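Local coordinates for HP0420 homologue (Helicobacter felis, PDB 3LW3), which is of unknown function but adopts the hotdog fold and pairs with a second copy, an architecture shared with many enzymes and proteins that handle acyl thioesters, at residues Ala10-Gly15 / Ile31-Gly36; Ala38-Thr43 / Ile96-Thr101; Phe66-Ala71 / Ser110-Glu115; Ser77-Met82 / Gly126-Leu131. All blocks are in the same frame, centred on the assembly; numbering follows the deposited sequence.

Interaction 1 of 4, residues Ala10-Gly15 / Ile31-Gly36; sequences APLEEG and ISFGSG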
loop_
_atom_site.group_PDB
_atom_site.type_symbol
_atom_site.label_atom_id
_atom_site.label_comp_id
_atom_site.label_asym_id
_atom_site.label_seq_id
_atom_site.Cartn_x
_atom_site.Cartn_y
_atom_site.Cartn_z
ATOM N N ALA B 10 9.740 23.035 -16.336
ATOM C CA ALA B 10 8.448 22.371 -16.095
ATOM C C ALA B 10 8.602 21.331 -14.992
ATOM O O ALA B 10 9.528 20.501 -15.065
ATOM C CB ALA B 10 7.936 21.703 -17.386
ATOM N N PRO B 11 7.708 21.370 -13.970
ATOM C CA PRO B 11 7.792 20.339 -12.919
ATOM C C PRO B 11 7.582 18.968 -13.558
ATOM O O PRO B 11 6.759 18.861 -14.480
ATOM C CB PRO B 11 6.605 20.654 -11.983
ATOM C CG PRO B 11 6.019 21.957 -12.453
ATOM C CD PRO B 11 6.477 22.181 -13.868
ATOM N N LEU B 12 8.315 17.959 -13.087
ATOM C CA LEU B 12 8.119 16.580 -13.540
ATOM C C LEU B 12 6.635 16.176 -13.448
ATOM O O LEU B 12 6.103 15.476 -14.306
ATOM C CB LEU B 12 9.010 15.631 -12.721
ATOM C CG LEU B 12 8.809 14.151 -12.987
ATOM C CD1 LEU B 12 9.550 13.776 -14.241
ATOM C CD2 LEU B 12 9.309 13.345 -11.769
ATOM N N GLU B 13 5.932 16.651 -12.427
ATOM C CA GLU B 13 4.532 16.279 -12.269
ATOM C C GLU B 13 3.604 16.910 -13.298
ATOM O O GLU B 13 2.471 16.494 -13.438
ATOM C CB GLU B 13 4.050 16.617 -10.874
ATOM C CG GLU B 13 4.655 15.740 -9.832
ATOM C CD GLU B 13 6.073 16.159 -9.456
ATOM O OE1 GLU B 13 6.481 17.320 -9.793
ATOM O OE2 GLU B 13 6.763 15.327 -8.788
ATOM N N GLU B 14 4.071 17.917 -14.022
ATOM C CA GLU B 14 3.199 18.583 -14.970
ATOM C C GLU B 14 2.384 17.593 -15.833
ATOM O O GLU B 14 1.175 17.778 -15.976
ATOM C CB GLU B 14 3.984 19.585 -15.846
ATOM C CG GLU B 14 3.114 20.578 -16.647
ATOM C CD GLU B 14 2.541 21.676 -15.782
ATOM O OE1 GLU B 14 3.297 22.223 -14.946
ATOM O OE2 GLU B 14 1.345 22.002 -15.935
ATOM N N GLY B 15 3.009 16.550 -16.396
ATOM C CA GLY B 15 2.264 15.628 -17.259
ATOM C C GLY B 15 1.659 14.415 -16.530
ATOM O O GLY B 15 1.144 13.450 -17.142
ATOM N N ILE B 31 10.413 10.114 -9.646
ATOM C CA ILE B 31 11.695 10.280 -10.325
ATOM C C ILE B 31 11.531 10.374 -11.850
ATOM O O ILE B 31 12.124 11.265 -12.494
ATOM C CB ILE B 31 12.660 9.171 -9.990
ATOM C CG1 ILE B 31 12.829 8.995 -8.480
ATOM C CG2 ILE B 31 13.972 9.407 -10.724
ATOM C CD1 ILE B 31 13.360 10.229 -7.817
ATOM N N SER B 32 10.726 9.495 -12.445
ATOM C CA SER B 32 10.483 9.576 -13.879
ATOM C C SER B 32 9.234 8.762 -14.208
ATOM O O SER B 32 8.782 7.922 -13.400
ATOM C CB SER B 32 11.648 8.951 -14.626
ATOM O OG SER B 32 11.883 7.632 -14.174
ATOM N N PHE B 33 8.694 9.000 -15.392
ATOM C CA PHE B 33 7.585 8.208 -15.882
ATOM C C PHE B 33 7.470 8.424 -17.374
ATOM O O PHE B 33 7.956 9.444 -17.904
ATOM C CB PHE B 33 6.247 8.532 -15.210
ATOM C CG PHE B 33 5.741 9.924 -15.487
ATOM C CD1 PHE B 33 6.322 11.045 -14.854
ATOM C CD2 PHE B 33 4.698 10.136 -16.394
ATOM C CE1 PHE B 33 5.841 12.335 -15.105
ATOM C CE2 PHE B 33 4.231 11.414 -16.643
ATOM C CZ PHE B 33 4.800 12.506 -16.011
ATOM N N GLY B 34 6.816 7.482 -18.033
ATOM C CA GLY B 34 6.652 7.555 -19.468
ATOM C C GLY B 34 7.014 6.272 -20.167
ATOM O O GLY B 34 7.721 5.369 -19.625
ATOM N N SER B 35 6.492 6.130 -21.386
ATOM C CA SER B 35 6.822 4.962 -22.176
ATOM C C SER B 35 6.490 3.604 -21.469
ATOM O O SER B 35 7.194 2.595 -21.671
ATOM C CB SER B 35 8.308 4.995 -22.608
ATOM O OG SER B 35 8.599 6.185 -23.349
ATOM N N GLY B 36 5.409 3.578 -20.698
ATOM C CA GLY B 36 4.960 2.352 -20.044
ATOM C C GLY B 36 5.730 2.024 -18.742
ATOM O O GLY B 36 5.593 0.904 -18.223
#

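Interaction 2 of 4, residues Ala38-Thr43 / Ile96-Thr101; sequences ATVCLT and IYFNAT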
loop_
_atom_site.group_PDB
_atom_site.type_symbol
_atom_site.label_atom_id
_atom_site.label_comp_id
_atom_site.label_asym_id
_atom_site.label_seq_id
_atom_site.Cartn_x
_atom_site.Cartn_y
_atom_site.Cartn_z
ATOM N N ALA B 38 7.646 3.799 -14.851
ATOM C CA ALA B 38 7.842 4.889 -13.892
ATOM C C ALA B 38 8.796 4.429 -12.820
ATOM O O ALA B 38 8.884 3.224 -12.506
ATOM C CB ALA B 38 6.535 5.295 -13.270
ATOM N N THR B 39 9.474 5.400 -12.225
ATOM C CA THR B 39 10.328 5.134 -11.044
ATOM C C THR B 39 9.979 6.150 -9.982
ATOM O O THR B 39 9.875 7.344 -10.264
ATOM C CB THR B 39 11.823 5.255 -11.375
ATOM O OG1 THR B 39 12.208 4.253 -12.304
ATOM C CG2 THR B 39 12.673 5.099 -10.177
ATOM N N VAL B 40 9.785 5.676 -8.759
ATOM C CA VAL B 40 9.688 6.547 -7.588
ATOM C C VAL B 40 10.741 6.116 -6.589
ATOM O O VAL B 40 11.209 4.939 -6.605
ATOM C CB VAL B 40 8.275 6.527 -6.962
ATOM C CG1 VAL B 40 7.193 6.734 -8.038
ATOM C CG2 VAL B 40 8.025 5.246 -6.166
ATOM N N CYS B 41 11.074 7.008 -5.665
ATOM C CA CYS B 41 12.080 6.714 -4.664
ATOM C C CYS B 41 11.551 6.982 -3.247
ATOM O O CYS B 41 11.094 8.087 -2.933
ATOM C CB CYS B 41 13.339 7.536 -4.908
ATOM S SG CYS B 41 14.649 7.081 -3.729
ATOM N N LEU B 42 11.587 5.952 -2.414
ATOM C CA LEU B 42 11.172 6.068 -1.021
ATOM C C LEU B 42 12.377 6.110 -0.103
ATOM O O LEU B 42 13.153 5.175 -0.062
ATOM C CB LEU B 42 10.295 4.886 -0.629
ATOM C CG LEU B 42 9.939 4.779 0.858
ATOM C CD1 LEU B 42 9.070 5.901 1.265
ATOM C CD2 LEU B 42 9.287 3.442 1.171
ATOM N N THR B 43 12.503 7.210 0.623
ATOM C CA THR B 43 13.461 7.317 1.730
ATOM C C THR B 43 12.654 7.332 3.055
ATOM O O THR B 43 12.015 8.330 3.406
ATOM C CB THR B 43 14.411 8.516 1.494
ATOM O OG1 THR B 43 13.660 9.654 0.997
ATOM C CG2 THR B 43 15.406 8.152 0.394
ATOM N N ILE B 96 14.976 3.353 -1.259
ATOM C CA ILE B 96 14.413 2.245 -2.101
ATOM C C ILE B 96 13.831 2.770 -3.425
ATOM O O ILE B 96 12.875 3.571 -3.384
ATOM C CB ILE B 96 13.285 1.519 -1.351
ATOM C CG1 ILE B 96 13.713 1.200 0.079
ATOM C CG2 ILE B 96 12.905 0.244 -2.063
ATOM C CD1 ILE B 96 15.002 0.321 0.128
ATOM N N TYR B 97 14.397 2.354 -4.563
ATOM C CA TYR B 97 13.858 2.741 -5.890
ATOM C C TYR B 97 12.841 1.706 -6.384
ATOM O O TYR B 97 13.154 0.506 -6.494
ATOM C CB TYR B 97 15.004 2.869 -6.895
ATOM C CG TYR B 97 15.796 4.125 -6.679
ATOM C CD1 TYR B 97 15.412 5.326 -7.270
ATOM C CD2 TYR B 97 16.895 4.115 -5.826
ATOM C CE1 TYR B 97 16.121 6.501 -7.072
ATOM C CE2 TYR B 97 17.598 5.272 -5.597
ATOM C CZ TYR B 97 17.220 6.450 -6.239
ATOM O OH TYR B 97 17.932 7.606 -6.002
ATOM N N PHE B 98 11.617 2.167 -6.655
ATOM C CA PHE B 98 10.607 1.275 -7.211
ATOM C C PHE B 98 10.431 1.552 -8.686
ATOM O O PHE B 98 10.035 2.658 -9.072
ATOM C CB PHE B 98 9.253 1.452 -6.522
ATOM C CG PHE B 98 9.273 1.047 -5.053
ATOM C CD1 PHE B 98 8.890 -0.243 -4.656
ATOM C CD2 PHE B 98 9.683 1.948 -4.072
ATOM C CE1 PHE B 98 8.904 -0.596 -3.319
ATOM C CE2 PHE B 98 9.698 1.544 -2.691
ATOM C CZ PHE B 98 9.282 0.304 -2.351
ATOM N N ASN B 99 10.705 0.536 -9.499
ATOM C CA ASN B 99 10.653 0.633 -10.965
ATOM C C ASN B 99 9.461 -0.182 -11.476
ATOM O O ASN B 99 9.451 -1.408 -11.302
ATOM C CB ASN B 99 11.963 0.079 -11.541
ATOM C CG ASN B 99 13.192 0.805 -11.002
ATOM O OD1 ASN B 99 13.200 2.034 -10.898
ATOM N ND2 ASN B 99 14.229 0.046 -10.613
ATOM N N ALA B 100 8.478 0.507 -12.059
ATOM C CA ALA B 100 7.249 -0.115 -12.589
ATOM C C ALA B 100 7.384 -0.265 -14.103
ATOM O O ALA B 100 7.845 0.657 -14.810
ATOM C CB ALA B 100 6.083 0.745 -12.300
ATOM N N THR B 101 6.843 -1.348 -14.629
ATOM C CA THR B 101 6.783 -1.566 -16.081
ATOM C C THR B 101 5.448 -2.245 -16.398
ATOM O O THR B 101 5.084 -3.266 -15.787
ATOM C CB THR B 101 7.937 -2.464 -16.582
ATOM O OG1 THR B 101 9.211 -1.956 -16.167
ATOM C CG2 THR B 101 7.884 -2.647 -18.166
#

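Interaction 3 of 4, residues Phe66-Ala71 / Ser110-Glu115; sequences FAALCA and STIRVE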
loop_
_atom_site.group_PDB
_atom_site.type_symbol
_atom_site.label_atom_id
_atom_site.label_comp_id
_atom_site.label_asym_id
_atom_site.label_seq_id
_atom_site.Cartn_x
_atom_site.Cartn_y
_atom_site.Cartn_z
ATOM N N PHE B 66 1.985 3.628 -6.072
ATOM C CA PHE B 66 2.170 4.877 -6.756
ATOM C C PHE B 66 2.996 4.673 -8.011
ATOM O O PHE B 66 2.579 5.137 -9.082
ATOM C CB PHE B 66 2.800 5.879 -5.807
ATOM C CG PHE B 66 3.041 7.235 -6.398
ATOM C CD1 PHE B 66 2.090 7.874 -7.200
ATOM C CD2 PHE B 66 4.197 7.924 -6.068
ATOM C CE1 PHE B 66 2.331 9.149 -7.717
ATOM C CE2 PHE B 66 4.446 9.191 -6.541
ATOM C CZ PHE B 66 3.522 9.810 -7.408
ATOM N N ALA B 67 4.146 3.990 -7.925
ATOM C CA ALA B 67 4.946 3.679 -9.158
ATOM C C ALA B 67 4.058 3.012 -10.246
ATOM O O ALA B 67 4.072 3.411 -11.430
ATOM C CB ALA B 67 6.127 2.744 -8.887
ATOM N N ALA B 68 3.324 1.981 -9.818
ATOM C CA ALA B 68 2.442 1.215 -10.723
ATOM C C ALA B 68 1.450 2.160 -11.434
ATOM O O ALA B 68 1.339 2.142 -12.651
ATOM C CB ALA B 68 1.711 0.141 -9.946
ATOM N N LEU B 69 0.749 3.007 -10.680
ATOM C CA LEU B 69 -0.214 3.968 -11.267
ATOM C C LEU B 69 0.491 4.921 -12.241
ATOM O O LEU B 69 -0.035 5.206 -13.305
ATOM C CB LEU B 69 -0.976 4.708 -10.170
ATOM C CG LEU B 69 -2.014 3.815 -9.479
ATOM C CD1 LEU B 69 -2.544 4.328 -8.082
ATOM C CD2 LEU B 69 -3.185 3.626 -10.452
ATOM N N CYS B 70 1.684 5.402 -11.888
ATOM C CA CYS B 70 2.419 6.310 -12.764
ATOM C C CYS B 70 2.887 5.683 -14.093
ATOM O O CYS B 70 2.992 6.377 -15.119
ATOM C CB CYS B 70 3.612 6.907 -12.029
ATOM S SG CYS B 70 3.188 8.011 -10.697
ATOM N N ALA B 71 3.147 4.391 -14.100
ATOM C CA ALA B 71 3.574 3.710 -15.317
ATOM C C ALA B 71 2.482 3.738 -16.394
ATOM O O ALA B 71 2.796 3.832 -17.586
ATOM C CB ALA B 71 3.943 2.215 -15.001
ATOM N N SER B 110 -4.957 -2.963 -17.012
ATOM C CA SER B 110 -3.543 -3.319 -17.187
ATOM C C SER B 110 -2.953 -4.086 -16.011
ATOM O O SER B 110 -3.481 -4.012 -14.884
ATOM C CB SER B 110 -2.712 -2.057 -17.418
ATOM O OG SER B 110 -3.179 -1.343 -18.549
ATOM N N THR B 111 -1.865 -4.812 -16.281
ATOM C CA THR B 111 -1.025 -5.425 -15.267
ATOM C C THR B 111 0.323 -4.708 -15.331
ATOM O O THR B 111 0.877 -4.481 -16.422
ATOM C CB THR B 111 -0.791 -6.917 -15.525
ATOM O OG1 THR B 111 -2.052 -7.596 -15.702
ATOM C CG2 THR B 111 -0.014 -7.550 -14.377
ATOM N N ILE B 112 0.848 -4.372 -14.150
ATOM C CA ILE B 112 2.097 -3.609 -14.024
ATOM C C ILE B 112 2.964 -4.366 -13.023
ATOM O O ILE B 112 2.498 -4.740 -11.927
ATOM C CB ILE B 112 1.869 -2.138 -13.539
ATOM C CG1 ILE B 112 1.103 -1.281 -14.565
ATOM C CG2 ILE B 112 3.207 -1.404 -13.312
ATOM C CD1 ILE B 112 -0.184 -1.680 -14.942
ATOM N N ARG B 113 4.206 -4.625 -13.400
ATOM C CA ARG B 113 5.162 -5.297 -12.526
ATOM C C ARG B 113 6.050 -4.226 -11.875
ATOM O O ARG B 113 6.501 -3.292 -12.538
ATOM C CB ARG B 113 5.999 -6.266 -13.370
ATOM C CG ARG B 113 7.325 -6.634 -12.812
ATOM C CD ARG B 113 7.268 -7.822 -11.986
ATOM N NE ARG B 113 6.396 -8.866 -12.529
ATOM C CZ ARG B 113 6.791 -10.085 -12.901
ATOM N NH1 ARG B 113 8.085 -10.440 -12.833
ATOM N NH2 ARG B 113 5.882 -10.957 -13.343
ATOM N N VAL B 114 6.284 -4.358 -10.571
ATOM C CA VAL B 114 7.090 -3.387 -9.838
ATOM C C VAL B 114 8.222 -4.113 -9.121
ATOM O O VAL B 114 8.003 -5.154 -8.491
ATOM C CB VAL B 114 6.273 -2.547 -8.835
ATOM C CG1 VAL B 114 7.168 -1.564 -8.130
ATOM C CG2 VAL B 114 5.168 -1.765 -9.557
ATOM N N GLU B 115 9.446 -3.624 -9.268
ATOM C CA GLU B 115 10.565 -4.174 -8.492
ATOM C C GLU B 115 11.116 -3.042 -7.670
ATOM O O GLU B 115 11.280 -1.922 -8.153
ATOM C CB GLU B 115 11.657 -4.686 -9.387
ATOM C CG GLU B 115 11.200 -5.842 -10.230
ATOM C CD GLU B 115 12.294 -6.418 -11.090
ATOM O OE1 GLU B 115 13.385 -5.800 -11.223
ATOM O OE2 GLU B 115 12.047 -7.500 -11.653
#

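Interaction 4 of 4, residues Ser77-Met82 / Gly126-Leu131; sequences SLISSM and GDFEIL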
loop_
_atom_site.group_PDB
_atom_site.type_symbol
_atom_site.label_atom_id
_atom_site.label_comp_id
_atom_site.label_asym_id
_atom_site.label_seq_id
_atom_site.Cartn_x
_atom_site.Cartn_y
_atom_site.Cartn_z
ATOM N N SER B 77 -8.233 5.809 -13.184
ATOM C CA SER B 77 -7.726 4.461 -12.929
ATOM C C SER B 77 -7.688 4.137 -11.434
ATOM O O SER B 77 -7.484 5.038 -10.595
ATOM C CB SER B 77 -6.339 4.275 -13.556
ATOM O OG SER B 77 -5.345 5.118 -12.965
ATOM N N LEU B 78 -7.862 2.856 -11.125
ATOM C CA LEU B 78 -7.834 2.322 -9.764
ATOM C C LEU B 78 -7.017 1.057 -9.747
ATOM O O LEU B 78 -7.148 0.205 -10.625
ATOM C CB LEU B 78 -9.242 1.921 -9.295
ATOM C CG LEU B 78 -10.255 3.020 -9.017
ATOM C CD1 LEU B 78 -11.640 2.419 -8.737
ATOM C CD2 LEU B 78 -9.830 3.889 -7.854
ATOM N N ILE B 79 -6.254 0.866 -8.677
ATOM C CA ILE B 79 -5.708 -0.455 -8.408
ATOM C C ILE B 79 -6.816 -1.372 -7.886
ATOM O O ILE B 79 -7.478 -1.066 -6.883
ATOM C CB ILE B 79 -4.535 -0.391 -7.372
ATOM C CG1 ILE B 79 -3.367 0.456 -7.940
ATOM C CG2 ILE B 79 -4.134 -1.793 -6.951
ATOM C CD1 ILE B 79 -2.319 0.754 -6.908
ATOM N N SER B 80 -7.004 -2.486 -8.575
ATOM C CA SER B 80 -8.024 -3.489 -8.211
ATOM C C SER B 80 -7.489 -4.679 -7.421
ATOM O O SER B 80 -8.234 -5.323 -6.658
ATOM C CB SER B 80 -8.766 -4.006 -9.460
ATOM O OG SER B 80 -7.848 -4.494 -10.421
ATOM N N SER B 81 -6.215 -5.013 -7.615
ATOM C CA SER B 81 -5.622 -6.146 -6.896
ATOM C C SER B 81 -4.118 -6.113 -7.025
ATOM O O SER B 81 -3.564 -5.415 -7.884
ATOM C CB SER B 81 -6.170 -7.491 -7.369
ATOM O OG SER B 81 -5.736 -7.772 -8.663
ATOM N N MET B 82 -3.463 -6.846 -6.147
ATOM C CA MET B 82 -2.018 -6.978 -6.203
ATOM C C MET B 82 -1.561 -8.257 -5.548
ATOM O O MET B 82 -2.230 -8.797 -4.668
ATOM C CB MET B 82 -1.367 -5.791 -5.472
ATOM C CG MET B 82 -1.583 -5.816 -3.958
ATOM S SD MET B 82 -1.038 -4.296 -3.125
ATOM C CE MET B 82 -2.139 -3.058 -3.752
ATOM N N GLY B 126 6.377 -7.086 -7.104
ATOM C CA GLY B 126 4.944 -7.249 -7.125
ATOM C C GLY B 126 4.310 -7.059 -8.471
ATOM O O GLY B 126 4.899 -6.384 -9.304
ATOM N N ASP B 127 3.131 -7.644 -8.663
ATOM C CA ASP B 127 2.274 -7.370 -9.828
ATOM C C ASP B 127 0.985 -6.679 -9.373
ATOM O O ASP B 127 0.344 -7.129 -8.407
ATOM C CB ASP B 127 1.958 -8.660 -10.594
ATOM C CG ASP B 127 3.198 -9.244 -11.238
ATOM O OD1 ASP B 127 3.871 -8.508 -11.967
ATOM O OD2 ASP B 127 3.564 -10.414 -10.979
ATOM N N PHE B 128 0.632 -5.584 -10.032
ATOM C CA PHE B 128 -0.558 -4.803 -9.703
ATOM C C PHE B 128 -1.524 -4.884 -10.884
ATOM O O PHE B 128 -1.101 -4.805 -12.031
ATOM C CB PHE B 128 -0.195 -3.335 -9.463
ATOM C CG PHE B 128 0.684 -3.145 -8.258
ATOM C CD1 PHE B 128 0.142 -2.742 -7.061
ATOM C CD2 PHE B 128 2.052 -3.465 -8.327
ATOM C CE1 PHE B 128 0.952 -2.631 -5.928
ATOM C CE2 PHE B 128 2.865 -3.350 -7.224
ATOM C CZ PHE B 128 2.304 -2.967 -6.009
ATOM N N GLU B 129 -2.804 -5.006 -10.604
ATOM C CA GLU B 129 -3.804 -4.979 -11.660
ATOM C C GLU B 129 -4.490 -3.626 -11.499
ATOM O O GLU B 129 -4.837 -3.227 -10.365
ATOM C CB GLU B 129 -4.811 -6.117 -11.519
ATOM C CG GLU B 129 -4.171 -7.487 -11.333
ATOM C CD GLU B 129 -3.418 -7.982 -12.545
ATOM O OE1 GLU B 129 -3.836 -7.599 -13.663
ATOM O OE2 GLU B 129 -2.408 -8.755 -12.383
ATOM N N ILE B 130 -4.664 -2.913 -12.619
ATOM C CA ILE B 130 -5.244 -1.600 -12.626
ATOM C C ILE B 130 -6.429 -1.578 -13.557
ATOM O O ILE B 130 -6.318 -2.089 -14.661
ATOM C CB ILE B 130 -4.215 -0.496 -13.022
ATOM C CG1 ILE B 130 -3.054 -0.431 -11.979
ATOM C CG2 ILE B 130 -4.942 0.824 -13.238
ATOM C CD1 ILE B 130 -1.885 0.438 -12.407
ATOM N N LEU B 131 -7.560 -1.041 -13.092
ATOM C CA LEU B 131 -8.772 -0.880 -13.924
ATOM C C LEU B 131 -8.918 0.581 -14.396
ATOM O O LEU B 131 -8.636 1.527 -13.631
ATOM C CB LEU B 131 -10.038 -1.284 -13.161
ATOM C CG LEU B 131 -10.160 -2.698 -12.598
ATOM C CD1 LEU B 131 -11.544 -2.910 -11.998
ATOM C CD2 LEU B 131 -9.820 -3.778 -13.644
#

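Interaction 1 of 4, residues Ala10-Gly15 / Ile31-Gly36
The unusual feature here is a backbone carbonyl set against an aromatic rim: Leu12 O lies in the plane of the Phe33 ring, at its edge, 3.3 Å from Phe33 CE1. The slightly positive ring hydrogens would suit such an oxygen, and no hydrogen bond joins the two segments. Phe33 carries its CG between the backbone N and the carbonyl carbon (chi1 65°), while its CB leaves the strand toward residues 10-15. Farther round the rim, Phe33 CZ comes to 3.7 Å from Gly15 C in an oblique approach; with no side chain at Gly15, it is main chain that meets the ring. The Leu12 and Phe33 side chains slide past each other in opposite directions, Leu12 CD1 lying 4.1 Å from Phe33 CE1. The other branch reaches strand backbone, with Leu12 CD2 3.6 Å from Ile31 O. A branched leucine can thus touch both ring and main chain. The loop is itself turned back by a bond from Glu14 N to Pro11 O (2.9 Å), and Glu13 is bonded through OE2 to Gln24. On the strand, Ile31 and Ser32 both face Thr39, forming a classic beta bulge, and Phe33 also packs on Leu16, Asn73 and Ala38. The arrangement is that of an N-terminal segment laid at the surface against an outermost strand, within this chain, of a hotdog-fold sheet.

Interaction 2 of 4, residues Ala38-Thr43 / Ile96-Thr101
Cys41 SG sits over one face of the Tyr97 ring, 3.7 Å from the ring centroid and 16° off its normal, displaced toward the rim. This sulfur-aromatic contact belongs to an antiparallel strand pair in the curved sheet of the hotdog fold. Cys41 SG is anti to the backbone N (chi1 -176°), and the sulfur's closest ring atom is Tyr97 CZ, at 3.6 Å. The small, polarisable thiol can come down close to the flat ring of its non-hydrogen-bonded partner. On the same side of the sheet Thr39 and Asn99 run side by side in the same direction, and Thr39 OG1 donates its proton to Asn99 OD1 at 2.8 Å. Thr39 CG2 approaches the edge of the tyrosine ring at Tyr97 CD1 (4.0 Å).

The opposite face carries Ala38, Val40, Leu42, Ile96, Phe98 and Ala100, all buried; several of them pack on helix 57-72, and Phe98 also meets Phe124 edge-to-face. Alanines suit places where the helix comes close, as with Ala100 on Ala71. Six backbone hydrogen bonds link Ala38 with Ala100, Val40 with Phe98 and Leu42 with Ile96; the one from Ile96 N to Leu42 O is 2.8 Å long and nearly straight, at 177°. In the apolar layer, Val40 CG2 lies 4.0 Å from Phe98 CB, and Leu42 CB meets the edge of the Phe98 ring, in its plane, at CE2.

Interaction 3 of 4, residues Phe66-Ala71 / Ser110-Glu115
No aromatic or other planar side chain takes part where Ala67, Ala68 and Ala71 meet Ile112 and Val114, so there are no ring faces or edges to cover: the contact is aliphatic, mostly methyl on methyl. It joins the central helix 57-72 to strand 109-118 of the surrounding antiparallel sheet, the helix-in-sheet packing that defines the hotdog fold. The N-to-C directions of the two short segments make an angle of 133°, and their axes come within 8.5 Å. Such closeness fits the alanines: each offers a single methyl, and the longer branched side chains of the strand fill the interval.

Ala68 is central to the contact. Its CB touches both strand residues, with Ala68 CB 4.0 Å from Val114 CG2 and the same distance from Ile112 CG2. Ile112 CG2 is anti to the backbone N, and from that position it also comes to 4.1 Å from Ala71 CB, about one helical turn further on. Ala67 adds a looser contact from its CB to Val114 CG1, at 4.5 Å. No hydrogen bond crosses; the helix answers its own peptide groups, as from Cys70 N to Phe66 O. Every touching residue is buried. Nearby, Phe128 packs on Ala68 and Val114, whereas Phe66, farther round the helix, packs on His56 of the second subunit. The nearest approach of all involves backbone carbon: Ile112 CG2 lies 3.8 Å from Ala68 CA.

Interaction 4 of 4, residues Ser77-Met82 / Gly126-Leu131
A classic beta bulge marks this antiparallel strand pair of the hotdog sheet: Ser80 and Ser81 both face Glu129. Ser80 N and Glu129 N bond across it, to Glu129 O and Ser81 O respectively, each at 2.9 Å. The extra residue shifts the register by one between the pairs Ile79-Ile130 and Ser81-Glu129. Small serines fit the doubled position: Ser80 CB rests 3.7 Å from Leu131 CG, and Ser81 OG lies 3.1 Å from Glu129 CG. Glu129 has its carboxylate end turned away from residues 77-82; OE1 bonds to Thr111 OG1 of strand 109-118.

On the helix-facing side Met82 and Phe128 lie side by side, pointing the same way. The Met82 chain bends at chi3 (66°), placing Met82 CE 3.8 Å from Phe128 CE1; the sulfur stands oblique to the ring, 4.9 Å from Met82 SD to the Phe128 centroid. Ile79 CG1 meets Ile130 CG1 at 4.1 Å.

Ser81 and Met82 also pair with a strand of the second subunit, so the sheet runs on through the interface. The chemistry differs between the faces: one mixes serine and glutamate with Leu78 and Leu131, while flexible thioether, aromatic and aliphatic groups pack on the side toward the helix.

All four contacts reach one antiparallel sheet. Within this chain, interaction 1 lies at one outermost strand and interaction 4 at the other, their centres about 20 Å apart. Interactions 1 and 2 are joined at Thr39, whose N lies 2.9 Å from Ser32 O, a probable hydrogen bond. Interactions 2 and 3 have centres about 10 Å apart and meet where Ala38 CB lies 3.6 Å from Cys70 CB of the helix. Interactions 3 and 4 are closer still, about 8 Å between centres, and share a salt bridge from Arg113 NE to Asp127 OD1 (2.6 Å). Only interactions 3 and 4 reach the second subunit.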